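Local structure of surface layer protein (Geobacillus stearothermophilus, 2RA1) at residues E124-I129 with R166-I171; K117-A122 with D208-E213; D170-M175 with N200-K205. The protein probably forms the bacterial cell surface layer by self-association, this N-terminal part joining coiled-coil helices to β domains. All coordinates share one frame; numbering follows the deposited sequence.

Overall arrangement
Packing at a joint between successive helical bundles is illustrated by three neighbouring contacts, whose centres lie 11 to 12 Å apart. Contacts 1 and 2 both use helix 119-135, which meets the start of helix 168-185 in contact 1 and the start of helix 211-228 in contact 2. Contact 3 shares D170 and I171 with contact 1 and joins helix 168-185 to helix 189-202. Direct touches knit the three together: F210 CD1 of contact 2 lies 3.5 Å from D170 OD2, and Y169 CE2 of contact 1 lies 3.5 Å from Y202 CD2 of contact 3. None of the contacts includes a metal or ligand; all are structural packing within the rod-like helical part.

Contact 1 of 3, residues E124-I129 with R166-I171; sequences ELYHKI and RLIYDI
With chi1 at 168°, the phenol of Y126 swings away from its own backbone N and reaches across to L167, I168 and I171, while a chi1 of -85° leaves I171 CG2 anti to the backbone N, where it meets the imidazole of H127. The two segments belong to the coiled-coil part of the protein, where the middle of helix 119-135 packs against the turn between helix 146-166 and helix 168-185; the second of these helices lies in the spectrin-like repeat.

Y126 does most of the work. I171 stands over one face of its ring in a CH-π contact, CB 4.3 Å from the ring centroid and 16° from the normal. Further along the same side chain, I171 CG1 and CD1 lean on the root of the ring, near CG and CB of Y126, so the isoleucine meets the tyrosine along much of its length. L167 brings CB up obliquely to Y126 CD1, at 4.1 Å. The far end of the phenol comes close to aliphatic carbon, with Y126 OH 3.3 Å from I168 CG1, a tight approach. Replacing the tyrosine with an alanine here is likely to leave I171 without its aromatic face and open a gap beside L167 and I168.

This buried interface is extended by other helices: R164 of helix 146-166 touches Y126, and L110 of helix 89-115 touches L167. On the exposed side of helix 119-135, K128 NZ forms a salt bridge with E124 OE1 one turn earlier, meeting the anti side of the carboxylate. At the partly exposed border of the contact, the H127 ring has Y126 CD2 over one face, and its NE2 rests 3.6 Å from I171 CG2.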
loop_
_atom_site.group_PDB
_atom_site.type_symbol
_atom_site.label_atom_id
_atom_site.label_comp_id
_atom_site.label_asym_id
_atom_site.label_seq_id
_atom_site.Cartn_x
_atom_site.Cartn_y
_atom_site.Cartn_z
ATOM N N GLU A 124 7.156 18.824 -0.399
ATOM C CA GLU A 124 8.092 19.581 -1.215
ATOM C C GLU A 124 9.530 19.229 -0.856
ATOM O O GLU A 124 10.327 18.830 -1.708
ATOM C CB GLU A 124 7.854 21.077 -1.033
ATOM C CG GLU A 124 8.592 21.926 -2.039
ATOM C CD GLU A 124 8.023 23.325 -2.164
ATOM O OE1 GLU A 124 8.816 24.251 -2.470
ATOM O OE2 GLU A 124 6.791 23.493 -1.963
ATOM N N LEU A 125 9.845 19.354 0.423
ATOM C CA LEU A 125 11.174 19.052 0.926
ATOM C C LEU A 125 11.613 17.597 0.692
ATOM O O LEU A 125 12.792 17.325 0.534
ATOM C CB LEU A 125 11.249 19.390 2.411
ATOM C CG LEU A 125 11.339 20.878 2.737
ATOM C CD1 LEU A 125 10.935 21.141 4.209
ATOM C CD2 LEU A 125 12.757 21.376 2.452
ATOM N N TYR A 126 10.664 16.674 0.683
ATOM C CA TYR A 126 10.975 15.276 0.455
ATOM C C TYR A 126 11.495 15.130 -0.968
ATOM O O TYR A 126 12.417 14.355 -1.226
ATOM C CB TYR A 126 9.715 14.406 0.645
ATOM C CG TYR A 126 9.865 12.980 0.156
ATOM C CD1 TYR A 126 10.292 11.981 1.007
ATOM C CD2 TYR A 126 9.593 12.638 -1.159
ATOM C CE1 TYR A 126 10.424 10.685 0.583
ATOM C CE2 TYR A 126 9.743 11.325 -1.609
ATOM C CZ TYR A 126 10.154 10.352 -0.728
ATOM O OH TYR A 126 10.314 9.034 -1.141
ATOM N N HIS A 127 10.892 15.871 -1.892
ATOM C CA HIS A 127 11.293 15.761 -3.285
ATOM C C HIS A 127 12.626 16.441 -3.507
ATOM O O HIS A 127 13.507 15.874 -4.129
ATOM C CB HIS A 127 10.196 16.260 -4.244
ATOM C CG HIS A 127 8.993 15.371 -4.262
ATOM N ND1 HIS A 127 9.059 14.044 -4.635
ATOM C CD2 HIS A 127 7.706 15.593 -3.900
ATOM C CE1 HIS A 127 7.866 13.493 -4.523
ATOM N NE2 HIS A 127 7.026 14.412 -4.085
ATOM N N LYS A 128 12.767 17.642 -2.961
ATOM C CA LYS A 128 14.015 18.386 -3.056
ATOM C C LYS A 128 15.161 17.617 -2.438
ATOM O O LYS A 128 16.247 17.553 -3.006
ATOM C CB LYS A 128 13.888 19.747 -2.389
ATOM C CG LYS A 128 12.886 20.696 -3.069
ATOM C CD LYS A 128 12.855 22.037 -2.289
ATOM C CE LYS A 128 11.889 23.029 -2.904
ATOM N NZ LYS A 128 11.882 24.316 -2.142
ATOM N N ILE A 129 14.917 17.007 -1.284
ATOM C CA ILE A 129 15.989 16.298 -0.585
ATOM C C ILE A 129 16.319 14.983 -1.293
ATOM O O ILE A 129 17.476 14.565 -1.349
ATOM C CB ILE A 129 15.664 16.084 0.917
ATOM C CG1 ILE A 129 16.817 16.589 1.774
ATOM C CG2 ILE A 129 15.431 14.644 1.203
ATOM C CD1 ILE A 129 16.625 16.457 3.251
ATOM N N ARG A 166 12.013 7.331 5.618
ATOM C CA ARG A 166 10.972 7.081 6.595
ATOM C C ARG A 166 9.624 7.655 6.153
ATOM O O ARG A 166 8.561 7.177 6.569
ATOM C CB ARG A 166 11.412 7.638 7.955
ATOM C CG ARG A 166 10.336 7.832 8.971
ATOM C CD ARG A 166 10.931 8.391 10.261
ATOM N NE ARG A 166 12.162 7.699 10.641
ATOM C CZ ARG A 166 13.323 8.308 10.874
ATOM N NH1 ARG A 166 13.418 9.629 10.775
ATOM N NH2 ARG A 166 14.389 7.596 11.222
ATOM N N LEU A 167 9.680 8.659 5.282
ATOM C CA LEU A 167 8.497 9.386 4.845
ATOM C C LEU A 167 7.918 8.953 3.502
ATOM O O LEU A 167 6.996 9.597 3.012
ATOM C CB LEU A 167 8.861 10.856 4.733
ATOM C CG LEU A 167 8.441 11.763 5.901
ATOM C CD1 LEU A 167 8.072 10.959 7.140
ATOM C CD2 LEU A 167 9.542 12.764 6.191
ATOM N N ILE A 168 8.467 7.913 2.878
ATOM C CA ILE A 168 8.094 7.605 1.487
ATOM C C ILE A 168 6.620 7.207 1.344
ATOM O O ILE A 168 5.952 7.591 0.377
ATOM C CB ILE A 168 9.016 6.522 0.834
ATOM C CG1 ILE A 168 8.616 6.278 -0.623
ATOM C CG2 ILE A 168 8.977 5.212 1.598
ATOM C CD1 ILE A 168 9.651 5.531 -1.424
ATOM N N TYR A 169 6.113 6.448 2.312
ATOM C CA TYR A 169 4.715 6.045 2.290
ATOM C C TYR A 169 3.822 7.264 2.375
ATOM O O TYR A 169 2.862 7.389 1.601
ATOM C CB TYR A 169 4.416 5.060 3.415
ATOM C CG TYR A 169 5.140 3.743 3.245
ATOM C CD1 TYR A 169 6.255 3.439 4.007
ATOM C CD2 TYR A 169 4.702 2.795 2.325
ATOM C CE1 TYR A 169 6.925 2.228 3.859
ATOM C CE2 TYR A 169 5.377 1.582 2.163
ATOM C CZ TYR A 169 6.489 1.309 2.935
ATOM O OH TYR A 169 7.158 0.119 2.796
ATOM N N ASP A 170 4.147 8.175 3.295
ATOM C CA ASP A 170 3.339 9.387 3.482
ATOM C C ASP A 170 3.216 10.151 2.157
ATOM O O ASP A 170 2.131 10.564 1.750
ATOM C CB ASP A 170 3.960 10.326 4.537
ATOM C CG ASP A 170 4.073 9.690 5.925
ATOM O OD1 ASP A 170 3.999 8.454 6.034
ATOM O OD2 ASP A 170 4.257 10.433 6.915
ATOM N N ILE A 171 4.339 10.348 1.482
ATOM C CA ILE A 171 4.323 11.174 0.283
ATOM C C ILE A 171 3.650 10.431 -0.871
ATOM O O ILE A 171 2.920 11.027 -1.664
ATOM C CB ILE A 171 5.737 11.717 -0.087
ATOM C CG1 ILE A 171 6.028 12.987 0.693
ATOM C CG2 ILE A 171 5.838 12.054 -1.567
ATOM C CD1 ILE A 171 6.547 12.764 2.105
#

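Contact 2 of 3, residues K117-A122 with D208-E213; sequences KDLKKA and DAFKAE
F210 pushes its ring between the first turn of helix 119-135 and its own chain; chi1 of -40° (CG anti to the carbonyl carbon) lays it against L119 and A122. The ring is held on both faces: L119 CD2 sits almost over its centre, 4.1 Å from the centroid, in a CH-π contact 12° off the normal, while A209 CB lies above the opposite face, nearer the rim. A122 CB presses on F210 CZ at 3.4 Å, and D118 N lies at the ring edge, in its plane. V114 of helix 89-115 also touches F210, completing a close apolar fit at a helix-to-helix corner.

That corner is built from two textbook helix ends. K117, with positive phi, is the C-prime residue of a Schellman motif closing helix 89-115, in which D118 N pairs with A113 O and K117 N with V114 O. D118 then becomes the N-cap of helix 119-135; its OD1 accepts from K121 N at 3.1 Å, from above the carboxylate plane and nearly straight at 165°.

At the exposed rim the aliphatic stem of K117 runs alongside the carbonyl of A209, K117 CG making a close non-bonded approach of 3.1 Å to A209 O. The E213 and K120 side is looser and wet. E213, its chain extended, lays its carboxylate beside L119, OE1 3.7 Å from L119 CB. One water joins E213 OE1 to both K117 O and L119 N; another bridges E213 OE2 and K120 NZ.

The chemistry thus divides the contact: shape and aromatic packing fix F210, whereas the polar links of E213 run through water even as its carboxylate packs on L119. The attraction between E213 and K120, 5.0 Å apart at OE2 and NZ, is probably softened by the water between them.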
loop_
_atom_site.group_PDB
_atom_site.type_symbol
_atom_site.label_atom_id
_atom_site.label_comp_id
_atom_site.label_asym_id
_atom_site.label_seq_id
_atom_site.Cartn_x
_atom_site.Cartn_y
_atom_site.Cartn_z
ATOM N N LYS A 117 3.269 19.094 11.504
ATOM C CA LYS A 117 2.256 18.404 10.686
ATOM C C LYS A 117 1.831 19.171 9.425
ATOM O O LYS A 117 0.641 19.249 9.111
ATOM C CB LYS A 117 1.022 18.044 11.536
ATOM C CG LYS A 117 1.370 17.215 12.765
ATOM C CD LYS A 117 0.139 16.596 13.430
ATOM C CE LYS A 117 0.525 15.390 14.287
ATOM N NZ LYS A 117 1.827 15.632 14.997
ATOM N N ASP A 118 2.804 19.719 8.703
ATOM C CA ASP A 118 2.539 20.453 7.464
ATOM C C ASP A 118 2.835 19.571 6.232
ATOM O O ASP A 118 3.958 19.519 5.735
ATOM C CB ASP A 118 3.348 21.757 7.458
ATOM C CG ASP A 118 3.165 22.564 6.186
ATOM O OD1 ASP A 118 2.566 22.033 5.234
ATOM O OD2 ASP A 118 3.628 23.734 6.138
ATOM N N LEU A 119 1.812 18.874 5.751
ATOM C CA LEU A 119 1.979 17.853 4.726
ATOM C C LEU A 119 2.583 18.402 3.435
ATOM O O LEU A 119 3.489 17.790 2.858
ATOM C CB LEU A 119 0.639 17.192 4.416
ATOM C CG LEU A 119 0.611 15.719 4.012
ATOM C CD1 LEU A 119 -0.525 15.487 3.016
ATOM C CD2 LEU A 119 1.952 15.244 3.447
ATOM N N LYS A 120 2.071 19.539 2.975
ATOM C CA LYS A 120 2.534 20.134 1.726
ATOM C C LYS A 120 3.998 20.566 1.795
ATOM O O LYS A 120 4.747 20.409 0.842
ATOM C CB LYS A 120 1.655 21.318 1.328
ATOM C CG LYS A 120 0.365 20.900 0.657
ATOM C CD LYS A 120 -0.601 22.070 0.523
ATOM C CE LYS A 120 -1.892 21.662 -0.196
ATOM N NZ LYS A 120 -2.749 20.748 0.613
ATOM N N LYS A 121 4.412 21.116 2.922
ATOM C CA LYS A 121 5.798 21.530 3.041
ATOM C C LYS A 121 6.697 20.294 3.116
ATOM O O LYS A 121 7.792 20.281 2.557
ATOM C CB LYS A 121 5.991 22.471 4.239
ATOM C CG LYS A 121 7.434 22.812 4.544
ATOM C CD LYS A 121 7.557 24.132 5.316
ATOM C CE LYS A 121 9.025 24.537 5.514
ATOM N NZ LYS A 121 9.196 25.998 5.780
ATOM N N ALA A 122 6.218 19.246 3.775
ATOM C CA ALA A 122 7.003 18.022 3.899
ATOM C C ALA A 122 7.128 17.348 2.552
ATOM O O ALA A 122 8.163 16.765 2.219
ATOM C CB ALA A 122 6.378 17.081 4.881
ATOM N N ASP A 208 3.151 8.756 11.890
ATOM C CA ASP A 208 2.249 9.539 12.719
ATOM C C ASP A 208 2.107 10.989 12.291
ATOM O O ASP A 208 1.086 11.614 12.534
ATOM C CB ASP A 208 2.701 9.464 14.167
ATOM C CG ASP A 208 2.262 8.177 14.834
ATOM O OD1 ASP A 208 1.253 7.605 14.386
ATOM O OD2 ASP A 208 2.915 7.738 15.803
ATOM N N ALA A 209 3.128 11.518 11.640
ATOM C CA ALA A 209 3.187 12.941 11.324
ATOM C C ALA A 209 1.921 13.517 10.670
ATOM O O ALA A 209 1.494 14.624 11.005
ATOM C CB ALA A 209 4.412 13.223 10.468
ATOM N N PHE A 210 1.330 12.776 9.738
ATOM C CA PHE A 210 0.196 13.294 8.975
ATOM C C PHE A 210 -0.910 12.246 8.848
ATOM O O PHE A 210 -1.717 12.302 7.925
ATOM C CB PHE A 210 0.624 13.702 7.554
ATOM C CG PHE A 210 1.956 14.397 7.476
ATOM C CD1 PHE A 210 3.098 13.697 7.117
ATOM C CD2 PHE A 210 2.063 15.759 7.741
ATOM C CE1 PHE A 210 4.333 14.329 7.039
ATOM C CE2 PHE A 210 3.291 16.402 7.668
ATOM C CZ PHE A 210 4.431 15.691 7.321
ATOM N N LYS A 211 -0.934 11.287 9.766
ATOM C CA LYS A 211 -1.793 10.114 9.640
ATOM C C LYS A 211 -3.273 10.425 9.448
ATOM O O LYS A 211 -3.916 9.889 8.535
ATOM C CB LYS A 211 -1.632 9.220 10.858
ATOM C CG LYS A 211 -2.436 7.960 10.766
ATOM C CD LYS A 211 -2.120 7.042 11.924
ATOM C CE LYS A 211 -0.698 6.506 11.835
ATOM N NZ LYS A 211 -0.491 5.422 12.839
ATOM N N ALA A 212 -3.816 11.283 10.309
ATOM C CA ALA A 212 -5.227 11.629 10.200
ATOM C C ALA A 212 -5.498 12.291 8.861
ATOM O O ALA A 212 -6.455 11.930 8.170
ATOM C CB ALA A 212 -5.693 12.521 11.365
ATOM N N GLU A 213 -4.653 13.243 8.471
ATOM C CA GLU A 213 -4.919 13.956 7.229
ATOM C C GLU A 213 -4.864 12.997 6.052
ATOM O O GLU A 213 -5.703 13.043 5.148
ATOM C CB GLU A 213 -3.946 15.100 7.022
ATOM C CG GLU A 213 -4.013 15.660 5.603
ATOM C CD GLU A 213 -3.274 16.979 5.461
ATOM O OE1 GLU A 213 -2.501 17.320 6.381
ATOM O OE2 GLU A 213 -3.482 17.674 4.439
HETATM O O HOH W 1 -0.961 19.628 6.447
HETATM O O HOH W 2 -1.389 16.481 8.462
HETATM O O HOH W 3 -1.871 18.751 2.906
#

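Contact 3 of 3, residues D170-M175 with N200-K205; sequences DITVAM and NQYVSK
V173 and Y202 give up most of the surface here, with T172 next. V173 points its CG1 into the backbone-near part of the other segment, where it lies 3.9 Å from Y202 CB and equally close to V203 CA. Its chi1 of -17° leaves that methyl nearly eclipsed with the backbone N, an unusual setting that directs CG1 to these two partners. Y202 holds its ring beside the backbone N (chi1 -59°), which sets the CD1/CE1 side of the ring beside T172. There T172 CG2 approaches the ring obliquely, 4.0 Å from Y202 CD1.

Such methyl-to-ring and methyl-to-backbone packing joins two consecutive antiparallel helices, 168-185 and 189-202, of the spectrin-like repeat, whose next helix is 211-228. L214 of that third helix touches V173 as well as D170 and A174, so V173 faces the interior shared by all three.

T172 OG1 bonds back to the carbonyl of I168 one turn earlier, leaving its methyl for the tyrosine, and D170 OD2 is engaged by T207 OG1. On the Y202 side, Q201 CG lies over one ring face, and K205 folds its chain back so that NZ donates to Q201 O at 2.8 Å, tilted 21° from the carbonyl plane.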
loop_
_atom_site.group_PDB
_atom_site.type_symbol
_atom_site.label_atom_id
_atom_site.label_comp_id
_atom_site.label_asym_id
_atom_site.label_seq_id
_atom_site.Cartn_x
_atom_site.Cartn_y
_atom_site.Cartn_z
ATOM N N ASP A 170 4.147 8.175 3.295
ATOM C CA ASP A 170 3.339 9.387 3.482
ATOM C C ASP A 170 3.216 10.151 2.157
ATOM O O ASP A 170 2.131 10.564 1.750
ATOM C CB ASP A 170 3.960 10.326 4.537
ATOM C CG ASP A 170 4.073 9.690 5.925
ATOM O OD1 ASP A 170 3.999 8.454 6.034
ATOM O OD2 ASP A 170 4.257 10.433 6.915
ATOM N N ILE A 171 4.339 10.348 1.482
ATOM C CA ILE A 171 4.323 11.174 0.283
ATOM C C ILE A 171 3.650 10.431 -0.871
ATOM O O ILE A 171 2.920 11.027 -1.664
ATOM C CB ILE A 171 5.737 11.717 -0.087
ATOM C CG1 ILE A 171 6.028 12.987 0.693
ATOM C CG2 ILE A 171 5.838 12.054 -1.567
ATOM C CD1 ILE A 171 6.547 12.764 2.105
ATOM N N THR A 172 3.860 9.124 -0.941
ATOM C CA THR A 172 3.206 8.360 -1.993
ATOM C C THR A 172 1.690 8.428 -1.836
ATOM O O THR A 172 0.989 8.704 -2.807
ATOM C CB THR A 172 3.679 6.882 -2.066
ATOM O OG1 THR A 172 5.111 6.822 -2.013
ATOM C CG2 THR A 172 3.183 6.218 -3.352
ATOM N N VAL A 173 1.158 8.206 -0.635
ATOM C CA VAL A 173 -0.311 8.192 -0.572
ATOM C C VAL A 173 -0.900 9.579 -0.816
ATOM O O VAL A 173 -1.963 9.687 -1.411
ATOM C CB VAL A 173 -0.982 7.417 0.654
ATOM C CG1 VAL A 173 -0.020 6.472 1.344
ATOM C CG2 VAL A 173 -1.652 8.358 1.655
ATOM N N ALA A 174 -0.212 10.636 -0.403
ATOM C CA ALA A 174 -0.722 11.976 -0.684
ATOM C C ALA A 174 -0.759 12.226 -2.182
ATOM O O ALA A 174 -1.671 12.869 -2.695
ATOM C CB ALA A 174 0.110 13.066 0.025
ATOM N N MET A 175 0.247 11.729 -2.882
ATOM C CA MET A 175 0.320 11.936 -4.321
ATOM C C MET A 175 -0.768 11.136 -5.007
ATOM O O MET A 175 -1.458 11.639 -5.899
ATOM C CB MET A 175 1.684 11.514 -4.872
ATOM C CG MET A 175 2.769 12.528 -4.682
ATOM S SD MET A 175 4.415 11.928 -5.178
ATOM C CE MET A 175 4.037 11.181 -6.761
ATOM N N ASN A 200 -4.446 2.340 -1.128
ATOM C CA ASN A 200 -4.811 1.221 -0.264
ATOM C C ASN A 200 -3.635 0.341 0.107
ATOM O O ASN A 200 -3.620 -0.268 1.172
ATOM C CB ASN A 200 -5.891 0.355 -0.926
ATOM C CG ASN A 200 -7.233 1.064 -1.025
ATOM O OD1 ASN A 200 -7.491 2.045 -0.322
ATOM N ND2 ASN A 200 -8.095 0.567 -1.900
ATOM N N GLN A 201 -2.659 0.266 -0.791
ATOM C CA GLN A 201 -1.483 -0.560 -0.587
ATOM C C GLN A 201 -0.623 0.003 0.546
ATOM O O GLN A 201 -0.098 -0.734 1.374
ATOM C CB GLN A 201 -0.676 -0.613 -1.888
ATOM C CG GLN A 201 0.428 -1.647 -1.900
ATOM C CD GLN A 201 1.162 -1.710 -3.233
ATOM O OE1 GLN A 201 0.645 -1.264 -4.255
ATOM N NE2 GLN A 201 2.375 -2.270 -3.227
ATOM N N TYR A 202 -0.503 1.325 0.581
ATOM C CA TYR A 202 0.470 1.974 1.447
ATOM C C TYR A 202 -0.072 2.734 2.673
ATOM O O TYR A 202 0.690 3.081 3.565
ATOM C CB TYR A 202 1.335 2.932 0.614
ATOM C CG TYR A 202 2.096 2.270 -0.525
ATOM C CD1 TYR A 202 1.958 2.723 -1.848
ATOM C CD2 TYR A 202 2.940 1.189 -0.283
ATOM C CE1 TYR A 202 2.643 2.129 -2.874
ATOM C CE2 TYR A 202 3.631 0.584 -1.302
ATOM C CZ TYR A 202 3.485 1.063 -2.598
ATOM O OH TYR A 202 4.187 0.460 -3.611
ATOM N N VAL A 203 -1.365 3.014 2.723
ATOM C CA VAL A 203 -1.862 3.950 3.736
ATOM C C VAL A 203 -1.730 3.409 5.161
ATOM O O VAL A 203 -1.670 4.164 6.123
ATOM C CB VAL A 203 -3.310 4.380 3.446
ATOM C CG1 VAL A 203 -4.248 3.144 3.413
ATOM C CG2 VAL A 203 -3.761 5.459 4.436
ATOM N N SER A 204 -1.660 2.092 5.286
ATOM C CA SER A 204 -1.472 1.467 6.580
ATOM C C SER A 204 -0.025 1.571 7.029
ATOM O O SER A 204 0.338 1.051 8.077
ATOM C CB SER A 204 -1.840 -0.003 6.491
ATOM O OG SER A 204 -1.033 -0.621 5.511
ATOM N N LYS A 205 0.805 2.222 6.226
ATOM C CA LYS A 205 2.215 2.387 6.574
ATOM C C LYS A 205 2.657 3.844 6.763
ATOM O O LYS A 205 3.806 4.103 7.088
ATOM C CB LYS A 205 3.103 1.654 5.569
ATOM C CG LYS A 205 3.020 0.143 5.715
ATOM C CD LYS A 205 3.367 -0.562 4.419
ATOM C CE LYS A 205 2.505 -1.807 4.216
ATOM N NZ LYS A 205 2.068 -1.915 2.790
#